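Local coordinates for protein glucuronoarabinoxylan endo-1,4-beta-xylanase (Clostridium papyrosolvens, PDB 4FMV) that probably hydrolyses internal beta-1,4 linkages of xylan as a family 30 glycoside hydrolase, this chain being the catalytic portion of a longer, multidomain polysaccharide-degrading enzyme, at residues W58-E69 / E116-Y127; F340-S350 / G362-F372. All coordinates share one frame; numbering follows the deposited sequence.

Contact 1: residues W58-E69 / E116-Y127; sequences WKTGNFSKWSPE and EYAQYLNAYVKY
W66 and W58 lie against one side of helix 114-130 and, with Y120 and Y124, build an aromatic cluster on the outside of the (beta/alpha)8 barrel, where the loop leading into helix 67-78 meets the next barrel helix. The dense part is an alternation of faces and edges. Y124 turns its edge to the face of W66, with CD1 3.4 Å from W66 CD2 and the planes 70° apart. W66 in turn offers its own edge, through CZ2, to the face of Y120 in an offset edge-to-face pair. Y120 turns its edge to the face of W58, the planes 72° apart and CD1 3.6 Å from W58 NE1, while Y120 CA sits 3.8 Å from the centroid of the six-membered ring of W58 in a CH-pi contact. The indole N-H of W66 is satisfied outside the cluster by the carbonyl of E51. Further along the helix, F63 lays CB over the face of Y127, 3.7 Å from the ring centroid, and the two rings meet obliquely.

The looser side is polar and open to solvent, with K59 exposed and E116 partly so. K59 lays CG over the face of W58 opposite Y120 and carries NZ on to a salt bridge with E116 OE1, 3.1 Å away. The carboxylate has a lysine partner on each oxygen, K59 on OE1 and K113 on OE2, which would be expected to stabilise its charge. With CG anti to the backbone N (chi1 -161°), E116 sets CG at the ring edge by W58 CZ2; farther round that edge, one water accepts from W58 NE1 at 2.9 Å and donates to E116 OE1 at 2.9 Å.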
loop_
_atom_site.group_PDB
_atom_site.type_symbol
_atom_site.label_atom_id
_atom_site.label_comp_id
_atom_site.label_asym_id
_atom_site.label_seq_id
_atom_site.Cartn_x
_atom_site.Cartn_y
_atom_site.Cartn_z
ATOM N N TRP A 58 -2.233 -21.710 18.746
ATOM C CA TRP A 58 -2.611 -20.387 19.209
ATOM C C TRP A 58 -3.583 -20.443 20.384
ATOM O O TRP A 58 -3.622 -19.522 21.202
ATOM C CB TRP A 58 -3.220 -19.556 18.087
ATOM C CG TRP A 58 -4.522 -20.055 17.601
ATOM C CD1 TRP A 58 -4.725 -21.005 16.629
ATOM C CD2 TRP A 58 -5.827 -19.614 18.005
ATOM N NE1 TRP A 58 -6.067 -21.197 16.437
ATOM C CE2 TRP A 58 -6.764 -20.360 17.269
ATOM C CE3 TRP A 58 -6.290 -18.684 18.946
ATOM C CZ2 TRP A 58 -8.147 -20.185 17.415
ATOM C CZ3 TRP A 58 -7.657 -18.522 19.098
ATOM C CH2 TRP A 58 -8.569 -19.269 18.332
ATOM N N LYS A 59 -4.378 -21.510 20.455
ATOM C CA LYS A 59 -5.341 -21.661 21.539
ATOM C C LYS A 59 -4.654 -21.878 22.884
ATOM O O LYS A 59 -5.202 -21.517 23.928
ATOM C CB LYS A 59 -6.299 -22.816 21.261
ATOM C CG LYS A 59 -7.064 -22.693 19.938
ATOM C CD LYS A 59 -8.198 -23.717 19.903
ATOM C CE LYS A 59 -8.941 -23.729 18.573
ATOM N NZ LYS A 59 -10.110 -24.660 18.684
ATOM N N THR A 60 -3.471 -22.489 22.863
ATOM C CA THR A 60 -2.702 -22.716 24.096
ATOM C C THR A 60 -1.630 -21.661 24.354
ATOM O O THR A 60 -0.887 -21.781 25.312
ATOM C CB THR A 60 -2.066 -24.126 24.166
ATOM O OG1 THR A 60 -1.101 -24.278 23.121
ATOM C CG2 THR A 60 -3.129 -25.200 24.044
ATOM N N GLY A 61 -1.542 -20.648 23.491
ATOM C CA GLY A 61 -0.655 -19.530 23.717
ATOM C C GLY A 61 0.802 -19.787 23.346
ATOM O O GLY A 61 1.709 -19.115 23.865
ATOM N N ASN A 62 1.054 -20.739 22.446
ATOM C CA ASN A 62 2.421 -20.856 21.961
ATOM C C ASN A 62 2.488 -20.181 20.594
ATOM O O ASN A 62 2.069 -20.717 19.584
ATOM C CB ASN A 62 2.826 -22.342 21.871
ATOM C CG ASN A 62 4.242 -22.524 21.375
ATOM O OD1 ASN A 62 4.854 -21.583 20.902
ATOM N ND2 ASN A 62 4.767 -23.733 21.480
ATOM N N PHE A 63 3.061 -18.989 20.606
ATOM C CA PHE A 63 3.112 -18.077 19.475
ATOM C C PHE A 63 4.445 -18.094 18.708
ATOM O O PHE A 63 4.724 -17.185 17.931
ATOM C CB PHE A 63 2.638 -16.657 19.861
ATOM C CG PHE A 63 1.242 -16.611 20.460
ATOM C CD1 PHE A 63 0.117 -16.976 19.699
ATOM C CD2 PHE A 63 1.049 -16.193 21.773
ATOM C CE1 PHE A 63 -1.180 -16.943 20.245
ATOM C CE2 PHE A 63 -0.245 -16.150 22.337
ATOM C CZ PHE A 63 -1.359 -16.522 21.572
ATOM N N SER A 64 5.334 -19.022 19.037
ATOM C CA SER A 64 6.675 -18.986 18.439
ATOM C C SER A 64 6.655 -18.864 16.910
ATOM O O SER A 64 7.527 -18.224 16.328
ATOM C CB SER A 64 7.539 -20.177 18.897
ATOM O OG SER A 64 6.985 -21.412 18.471
ATOM N N LYS A 65 5.661 -19.451 16.252
ATOM C CA LYS A 65 5.652 -19.438 14.788
ATOM C C LYS A 65 5.272 -18.076 14.229
ATOM O O LYS A 65 5.398 -17.815 13.012
ATOM C CB LYS A 65 4.745 -20.526 14.235
ATOM C CG LYS A 65 5.380 -21.905 14.358
ATOM C CD LYS A 65 4.702 -22.885 13.438
ATOM C CE LYS A 65 5.101 -24.315 13.745
ATOM N NZ LYS A 65 4.245 -25.221 12.923
ATOM N N TRP A 66 4.802 -17.221 15.129
ATOM C CA TRP A 66 4.499 -15.820 14.823
ATOM C C TRP A 66 5.647 -14.856 15.161
ATOM O O TRP A 66 5.559 -13.644 14.912
ATOM C CB TRP A 66 3.237 -15.423 15.578
ATOM C CG TRP A 66 1.997 -16.091 15.035
ATOM C CD1 TRP A 66 1.906 -16.851 13.911
ATOM C CD2 TRP A 66 0.673 -16.031 15.588
ATOM N NE1 TRP A 66 0.597 -17.271 13.721
ATOM C CE2 TRP A 66 -0.173 -16.780 14.745
ATOM C CE3 TRP A 66 0.124 -15.417 16.716
ATOM C CZ2 TRP A 66 -1.538 -16.934 14.996
ATOM C CZ3 TRP A 66 -1.234 -15.567 16.961
ATOM C CH2 TRP A 66 -2.049 -16.326 16.101
ATOM N N SER A 67 6.722 -15.388 15.741
ATOM C CA SER A 67 7.855 -14.567 16.147
ATOM C C SER A 67 8.644 -13.891 15.006
ATOM O O SER A 67 9.172 -12.800 15.204
ATOM C CB SER A 67 8.803 -15.319 17.099
ATOM O OG SER A 67 9.325 -16.469 16.479
ATOM N N PRO A 68 8.811 -14.571 13.857
ATOM C CA PRO A 68 9.520 -13.896 12.766
ATOM C C PRO A 68 8.820 -12.597 12.335
ATOM O O PRO A 68 9.478 -11.590 12.113
ATOM C CB PRO A 68 9.488 -14.929 11.632
ATOM C CG PRO A 68 9.455 -16.259 12.349
ATOM C CD PRO A 68 8.527 -15.983 13.529
ATOM N N GLU A 69 7.500 -12.615 12.227
ATOM C CA GLU A 69 6.784 -11.434 11.792
ATOM C C GLU A 69 6.707 -10.398 12.913
ATOM O O GLU A 69 6.701 -9.204 12.649
ATOM C CB GLU A 69 5.395 -11.798 11.256
ATOM C CG GLU A 69 5.400 -12.518 9.890
ATOM C CD GLU A 69 5.666 -11.579 8.733
ATOM O OE1 GLU A 69 5.137 -11.834 7.621
ATOM O OE2 GLU A 69 6.418 -10.595 8.925
ATOM N N GLU A 116 -14.615 -18.830 15.845
ATOM C CA GLU A 116 -13.251 -19.225 16.160
ATOM C C GLU A 116 -12.245 -18.409 15.341
ATOM O O GLU A 116 -11.184 -17.999 15.845
ATOM C CB GLU A 116 -13.047 -20.736 15.951
ATOM C CG GLU A 116 -11.804 -21.269 16.705
ATOM C CD GLU A 116 -11.559 -22.758 16.497
ATOM O OE1 GLU A 116 -10.457 -23.125 16.038
ATOM O OE2 GLU A 116 -12.457 -23.564 16.804
ATOM N N TYR A 117 -12.578 -18.151 14.084
ATOM C CA TYR A 117 -11.666 -17.413 13.211
ATOM C C TYR A 117 -11.460 -15.975 13.696
ATOM O O TYR A 117 -10.339 -15.454 13.654
ATOM C CB TYR A 117 -12.140 -17.440 11.755
ATOM C CG TYR A 117 -11.169 -16.799 10.774
ATOM C CD1 TYR A 117 -9.850 -17.235 10.674
ATOM C CD2 TYR A 117 -11.579 -15.770 9.928
ATOM C CE1 TYR A 117 -8.975 -16.663 9.774
ATOM C CE2 TYR A 117 -10.703 -15.189 9.028
ATOM C CZ TYR A 117 -9.405 -15.638 8.959
ATOM O OH TYR A 117 -8.530 -15.064 8.061
ATOM N N ALA A 118 -12.529 -15.341 14.172
ATOM C CA ALA A 118 -12.414 -14.013 14.764
ATOM C C ALA A 118 -11.555 -14.053 16.027
ATOM O O ALA A 118 -10.808 -13.123 16.285
ATOM C CB ALA A 118 -13.793 -13.434 15.076
ATOM N N GLN A 119 -11.670 -15.117 16.816
ATOM C CA GLN A 119 -10.807 -15.287 18.008
ATOM C C GLN A 119 -9.346 -15.480 17.624
ATOM O O GLN A 119 -8.434 -14.991 18.287
ATOM C CB GLN A 119 -11.260 -16.486 18.845
ATOM C CG GLN A 119 -12.613 -16.276 19.458
ATOM C CD GLN A 119 -13.144 -17.510 20.134
ATOM O OE1 GLN A 119 -12.733 -18.629 19.831
ATOM N NE2 GLN A 119 -14.070 -17.313 21.062
ATOM N N TYR A 120 -9.140 -16.226 16.552
ATOM C CA TYR A 120 -7.811 -16.415 15.982
ATOM C C TYR A 120 -7.211 -15.079 15.571
ATOM O O TYR A 120 -6.088 -14.733 15.957
ATOM C CB TYR A 120 -7.942 -17.337 14.782
ATOM C CG TYR A 120 -6.712 -17.530 13.918
ATOM C CD1 TYR A 120 -5.646 -18.310 14.352
ATOM C CD2 TYR A 120 -6.648 -16.985 12.638
ATOM C CE1 TYR A 120 -4.537 -18.522 13.540
ATOM C CE2 TYR A 120 -5.538 -17.189 11.821
ATOM C CZ TYR A 120 -4.495 -17.957 12.275
ATOM O OH TYR A 120 -3.403 -18.182 11.469
ATOM N N LEU A 121 -7.951 -14.316 14.772
ATOM C CA LEU A 121 -7.493 -12.985 14.396
ATOM C C LEU A 121 -7.215 -12.133 15.641
ATOM O O LEU A 121 -6.211 -11.411 15.705
ATOM C CB LEU A 121 -8.521 -12.299 13.483
ATOM C CG LEU A 121 -8.647 -12.952 12.099
ATOM C CD1 LEU A 121 -9.586 -12.149 11.220
ATOM C CD2 LEU A 121 -7.261 -13.067 11.444
ATOM N N ASN A 122 -8.105 -12.199 16.626
ATOM C CA ASN A 122 -7.877 -11.457 17.863
ATOM C C ASN A 122 -6.615 -11.922 18.587
ATOM O O ASN A 122 -5.961 -11.148 19.260
ATOM C CB ASN A 122 -9.086 -11.560 18.798
ATOM C CG ASN A 122 -10.083 -10.449 18.578
ATOM O OD1 ASN A 122 -9.731 -9.381 18.081
ATOM N ND2 ASN A 122 -11.334 -10.688 18.955
ATOM N N ALA A 123 -6.273 -13.196 18.459
ATOM C CA ALA A 123 -5.100 -13.693 19.170
ATOM C C ALA A 123 -3.803 -13.153 18.546
ATOM O O ALA A 123 -2.803 -12.930 19.242
ATOM C CB ALA A 123 -5.106 -15.242 19.231
ATOM N N TYR A 124 -3.826 -12.953 17.234
ATOM C CA TYR A 124 -2.700 -12.341 16.528
ATOM C C TYR A 124 -2.529 -10.894 16.955
ATOM O O TYR A 124 -1.432 -10.458 17.289
ATOM C CB TYR A 124 -2.901 -12.417 15.017
ATOM C CG TYR A 124 -1.615 -12.248 14.231
ATOM C CD1 TYR A 124 -0.742 -13.317 14.063
ATOM C CD2 TYR A 124 -1.269 -11.031 13.663
ATOM C CE1 TYR A 124 0.439 -13.186 13.337
ATOM C CE2 TYR A 124 -0.076 -10.879 12.946
ATOM C CZ TYR A 124 0.770 -11.968 12.777
ATOM O OH TYR A 124 1.962 -11.848 12.065
ATOM N N VAL A 125 -3.617 -10.145 16.948
ATOM C CA VAL A 125 -3.592 -8.789 17.474
ATOM C C VAL A 125 -3.039 -8.729 18.909
ATOM O O VAL A 125 -2.227 -7.870 19.227
ATOM C CB VAL A 125 -5.001 -8.194 17.436
ATOM C CG1 VAL A 125 -5.011 -6.763 18.007
ATOM C CG2 VAL A 125 -5.540 -8.239 15.999
ATOM N N LYS A 126 -3.484 -9.634 19.781
ATOM C CA LYS A 126 -3.071 -9.568 21.180
ATOM C C LYS A 126 -1.602 -9.964 21.345
ATOM O O LYS A 126 -0.866 -9.334 22.101
ATOM C CB LYS A 126 -3.991 -10.391 22.089
ATOM C CG LYS A 126 -3.587 -10.375 23.578
ATOM C CD LYS A 126 -4.477 -11.340 24.372
ATOM C CE LYS A 126 -4.266 -11.249 25.902
ATOM N NZ LYS A 126 -2.916 -11.687 26.335
ATOM N N TYR A 127 -1.160 -10.994 20.630
ATOM C CA TYR A 127 0.266 -11.348 20.640
ATOM C C TYR A 127 1.136 -10.151 20.249
ATOM O O TYR A 127 2.146 -9.846 20.896
ATOM C CB TYR A 127 0.516 -12.500 19.663
ATOM C CG TYR A 127 1.971 -12.804 19.417
ATOM C CD1 TYR A 127 2.793 -13.253 20.453
ATOM C CD2 TYR A 127 2.534 -12.664 18.146
ATOM C CE1 TYR A 127 4.134 -13.556 20.235
ATOM C CE2 TYR A 127 3.884 -12.965 17.922
ATOM C CZ TYR A 127 4.672 -13.409 18.971
ATOM O OH TYR A 127 6.008 -13.698 18.769
HETATM O O HOH W 1 -7.680 -23.290 15.294
#

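Contact 2: residues F340-S350 / G362-F372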
loop_
_atom_site.group_PDB
_atom_site.type_symbol
_atom_site.label_atom_id
_atom_site.label_comp_id
_atom_site.label_asym_id
_atom_site.label_seq_id
_atom_site.Cartn_x
_atom_site.Cartn_y
_atom_site.Cartn_z
ATOM N N PHE A 340 3.080 27.339 -8.271
ATOM C CA PHE A 340 2.361 27.212 -7.010
ATOM C C PHE A 340 1.280 28.277 -6.909
ATOM O O PHE A 340 1.511 29.460 -7.233
ATOM C CB PHE A 340 3.312 27.369 -5.835
ATOM C CG PHE A 340 4.368 26.291 -5.750
ATOM C CD1 PHE A 340 4.046 25.016 -5.288
ATOM C CD2 PHE A 340 5.692 26.566 -6.091
ATOM C CE1 PHE A 340 5.018 24.030 -5.190
ATOM C CE2 PHE A 340 6.668 25.593 -5.992
ATOM C CZ PHE A 340 6.329 24.319 -5.545
ATOM N N GLN A 341 0.094 27.862 -6.475
ATOM C CA GLN A 341 -0.916 28.832 -6.113
ATOM C C GLN A 341 -1.457 28.555 -4.708
ATOM O O GLN A 341 -1.407 27.420 -4.207
ATOM C CB GLN A 341 -2.003 28.968 -7.196
ATOM C CG GLN A 341 -3.062 27.898 -7.239
ATOM C CD GLN A 341 -3.950 28.022 -8.474
ATOM O OE1 GLN A 341 -3.717 28.868 -9.345
ATOM N NE2 GLN A 341 -4.985 27.186 -8.546
ATOM N N ASN A 342 -1.919 29.614 -4.057
ATOM C CA ASN A 342 -2.350 29.524 -2.673
ATOM C C ASN A 342 -1.232 29.082 -1.742
ATOM O O ASN A 342 -1.465 28.366 -0.771
ATOM C CB ASN A 342 -3.556 28.607 -2.550
ATOM C CG ASN A 342 -4.787 29.214 -3.158
ATOM O OD1 ASN A 342 -5.018 30.417 -3.025
ATOM N ND2 ASN A 342 -5.578 28.402 -3.844
ATOM N N GLY A 343 -0.018 29.522 -2.061
ATOM C CA GLY A 343 1.159 29.263 -1.253
ATOM C C GLY A 343 2.385 29.275 -2.150
ATOM O O GLY A 343 2.261 29.441 -3.364
ATOM N N SER A 344 3.567 29.091 -1.570
ATOM C CA SER A 344 4.776 28.980 -2.373
ATOM C C SER A 344 5.946 28.359 -1.615
ATOM O O SER A 344 5.824 27.997 -0.441
ATOM C CB SER A 344 5.185 30.347 -2.915
ATOM O OG SER A 344 6.289 30.220 -3.793
ATOM N N ALA A 345 7.080 28.252 -2.303
ATOM C CA ALA A 345 8.295 27.700 -1.733
ATOM C C ALA A 345 9.446 28.627 -2.071
ATOM O O ALA A 345 9.410 29.321 -3.084
ATOM C CB ALA A 345 8.550 26.301 -2.282
ATOM N N SER A 346 10.457 28.664 -1.210
ATOM C CA SER A 346 11.621 29.508 -1.448
ATOM C C SER A 346 12.475 28.865 -2.533
ATOM O O SER A 346 13.050 29.551 -3.391
ATOM C CB SER A 346 12.421 29.662 -0.154
ATOM O OG SER A 346 12.000 28.692 0.798
ATOM N N SER A 347 12.534 27.534 -2.481
ATOM C CA SER A 347 13.279 26.742 -3.446
ATOM C C SER A 347 12.899 25.272 -3.266
ATOM O O SER A 347 12.112 24.929 -2.378
ATOM C CB SER A 347 14.776 26.904 -3.209
ATOM O OG SER A 347 15.094 26.462 -1.900
ATOM N N VAL A 348 13.463 24.404 -4.098
ATOM C CA VAL A 348 13.224 22.973 -3.958
ATOM C C VAL A 348 14.499 22.185 -4.278
ATOM O O VAL A 348 15.384 22.676 -4.975
ATOM C CB VAL A 348 12.096 22.471 -4.905
ATOM C CG1 VAL A 348 10.805 23.317 -4.753
ATOM C CG2 VAL A 348 12.584 22.466 -6.343
ATOM N N VAL A 349 14.566 20.958 -3.772
ATOM C CA VAL A 349 15.632 20.043 -4.112
ATOM C C VAL A 349 14.945 18.877 -4.796
ATOM O O VAL A 349 13.740 18.707 -4.667
ATOM C CB VAL A 349 16.435 19.592 -2.867
ATOM C CG1 VAL A 349 16.946 20.807 -2.102
ATOM C CG2 VAL A 349 15.590 18.683 -1.945
ATOM N N SER A 350 15.689 18.112 -5.581
ATOM C CA SER A 350 15.094 17.045 -6.356
ATOM C C SER A 350 15.833 15.741 -6.130
ATOM O O SER A 350 16.989 15.727 -5.711
ATOM C CB SER A 350 15.126 17.390 -7.833
ATOM O OG SER A 350 16.450 17.391 -8.310
ATOM N N GLY A 362 19.238 15.603 -6.899
ATOM C CA GLY A 362 19.157 16.318 -8.155
ATOM C C GLY A 362 19.597 17.757 -8.029
ATOM O O GLY A 362 20.271 18.139 -7.066
ATOM N N ALA A 363 19.186 18.561 -9.005
ATOM C CA ALA A 363 19.553 19.970 -9.043
ATOM C C ALA A 363 18.715 20.755 -8.047
ATOM O O ALA A 363 17.494 20.633 -8.045
ATOM C CB ALA A 363 19.349 20.520 -10.454
ATOM N N ASN A 364 19.363 21.544 -7.193
ATOM C CA ASN A 364 18.635 22.522 -6.382
ATOM C C ASN A 364 18.099 23.624 -7.282
ATOM O O ASN A 364 18.850 24.178 -8.086
ATOM C CB ASN A 364 19.535 23.140 -5.317
ATOM C CG ASN A 364 20.103 22.112 -4.375
ATOM O OD1 ASN A 364 19.506 21.059 -4.164
ATOM N ND2 ASN A 364 21.264 22.410 -3.796
ATOM N N ILE A 365 16.812 23.943 -7.152
ATOM C CA ILE A 365 16.169 24.882 -8.070
ATOM C C ILE A 365 15.507 26.046 -7.330
ATOM O O ILE A 365 14.725 25.834 -6.404
ATOM C CB ILE A 365 15.111 24.177 -8.964
ATOM C CG1 ILE A 365 15.642 22.842 -9.499
ATOM C CG2 ILE A 365 14.666 25.084 -10.127
ATOM C CD1 ILE A 365 14.595 22.043 -10.276
ATOM N N ALA A 366 15.825 27.274 -7.746
ATOM C CA ALA A 366 15.200 28.459 -7.161
ATOM C C ALA A 366 13.739 28.569 -7.592
ATOM O O ALA A 366 13.406 28.328 -8.751
ATOM C CB ALA A 366 15.955 29.709 -7.562
ATOM N N VAL A 367 12.869 28.929 -6.654
ATOM C CA VAL A 367 11.485 29.235 -6.986
ATOM C C VAL A 367 11.262 30.753 -7.027
ATOM O O VAL A 367 11.414 31.453 -6.030
ATOM C CB VAL A 367 10.480 28.525 -6.041
ATOM C CG1 VAL A 367 9.070 29.064 -6.243
ATOM C CG2 VAL A 367 10.502 27.026 -6.280
ATOM N N THR A 368 10.920 31.248 -8.206
ATOM C CA THR A 368 10.707 32.667 -8.419
ATOM C C THR A 368 9.241 32.972 -8.743
ATOM O O THR A 368 8.632 32.334 -9.606
ATOM C CB THR A 368 11.599 33.146 -9.554
ATOM O OG1 THR A 368 12.967 32.947 -9.175
ATOM C CG2 THR A 368 11.346 34.614 -9.861
ATOM N N ASN A 369 8.671 33.939 -8.035
ATOM C CA ASN A 369 7.283 34.322 -8.261
ATOM C C ASN A 369 6.347 33.111 -8.242
ATOM O O ASN A 369 5.409 33.022 -9.038
ATOM C CB ASN A 369 7.156 35.065 -9.594
ATOM C CG ASN A 369 6.008 36.062 -9.605
ATOM O OD1 ASN A 369 5.832 36.838 -8.658
ATOM N ND2 ASN A 369 5.218 36.045 -10.679
ATOM N N GLY A 370 6.615 32.169 -7.343
ATOM C CA GLY A 370 5.786 30.982 -7.228
ATOM C C GLY A 370 6.013 29.963 -8.333
ATOM O O GLY A 370 5.240 29.018 -8.461
ATOM N N SER A 371 7.075 30.139 -9.119
ATOM C CA SER A 371 7.319 29.291 -10.288
ATOM C C SER A 371 8.738 28.721 -10.374
ATOM O O SER A 371 9.706 29.394 -10.019
ATOM C CB SER A 371 7.027 30.075 -11.563
ATOM O OG SER A 371 6.995 29.206 -12.681
ATOM N N PHE A 372 8.864 27.485 -10.858
ATOM C CA PHE A 372 10.186 26.954 -11.208
ATOM C C PHE A 372 10.090 26.002 -12.385
ATOM O O PHE A 372 9.076 25.329 -12.560
ATOM C CB PHE A 372 10.856 26.261 -10.013
ATOM C CG PHE A 372 10.315 24.888 -9.719
ATOM C CD1 PHE A 372 9.223 24.724 -8.883
ATOM C CD2 PHE A 372 10.907 23.758 -10.274
ATOM C CE1 PHE A 372 8.723 23.470 -8.610
ATOM C CE2 PHE A 372 10.405 22.491 -10.008
ATOM C CZ PHE A 372 9.317 22.346 -9.172
#
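V367 packs against A345, S344, V348 and F340 with every side-chain atom from CB outward. CB lies 3.2 Å from A345 O. CG1, anti to the backbone N (chi1 169°), stays beside that same carbonyl and also approaches S344 OG, whereas CG2 turns the other way, to V348 CG1 at 4.0 Å and toward the edge of the F340 ring. The backbone N of V367 adds a weak bond to S346 O. Beyond it runs the antiparallel hairpin of strands 347-353 and 360-366, part of the beta structure that accompanies the catalytic barrel in family 30 enzymes. V348 and I365 form its hydrogen-bonded pair: I365 N gives an almost straight bond to V348 O (2.9 Å, 175°), and V348 N returns one to I365 O. On the same face as I365, V348 sets CG2 over the centre of the F372 ring, while F340 CE2 comes in at that ring's edge, 3.9 Å from F372 CE1. F384 of strand 380-387 touches V348, I365 and F372, extending this apolar layer. At the other end, a type I' turn from T368 to S371 brings G370 O within 2.7 Å of F340 N, the N-H pointing at it at 169°.

From the N terminus, strand 5-8 joins the beta region before the chain enters the barrel. Contact 1 comes next: residues 58-69 wait for 116-127, closing a loop of 46 intervening residues that includes barrel strand 82-86 and strands 95-100 and 103-109 of a small sheet. After completing the barrel, the chain returns to the beta region, where contact 2 closes a much shorter loop, with 11 residues between 340-350 and 362-372. The two are in series, neither nested nor crossed, their centres about 50 Å apart. Contact 1 fastens the loop and 3-10 segment that lead into helix 67-78 to the next barrel helix, 114-130; contact 2 joins neighbouring strands of the beta region.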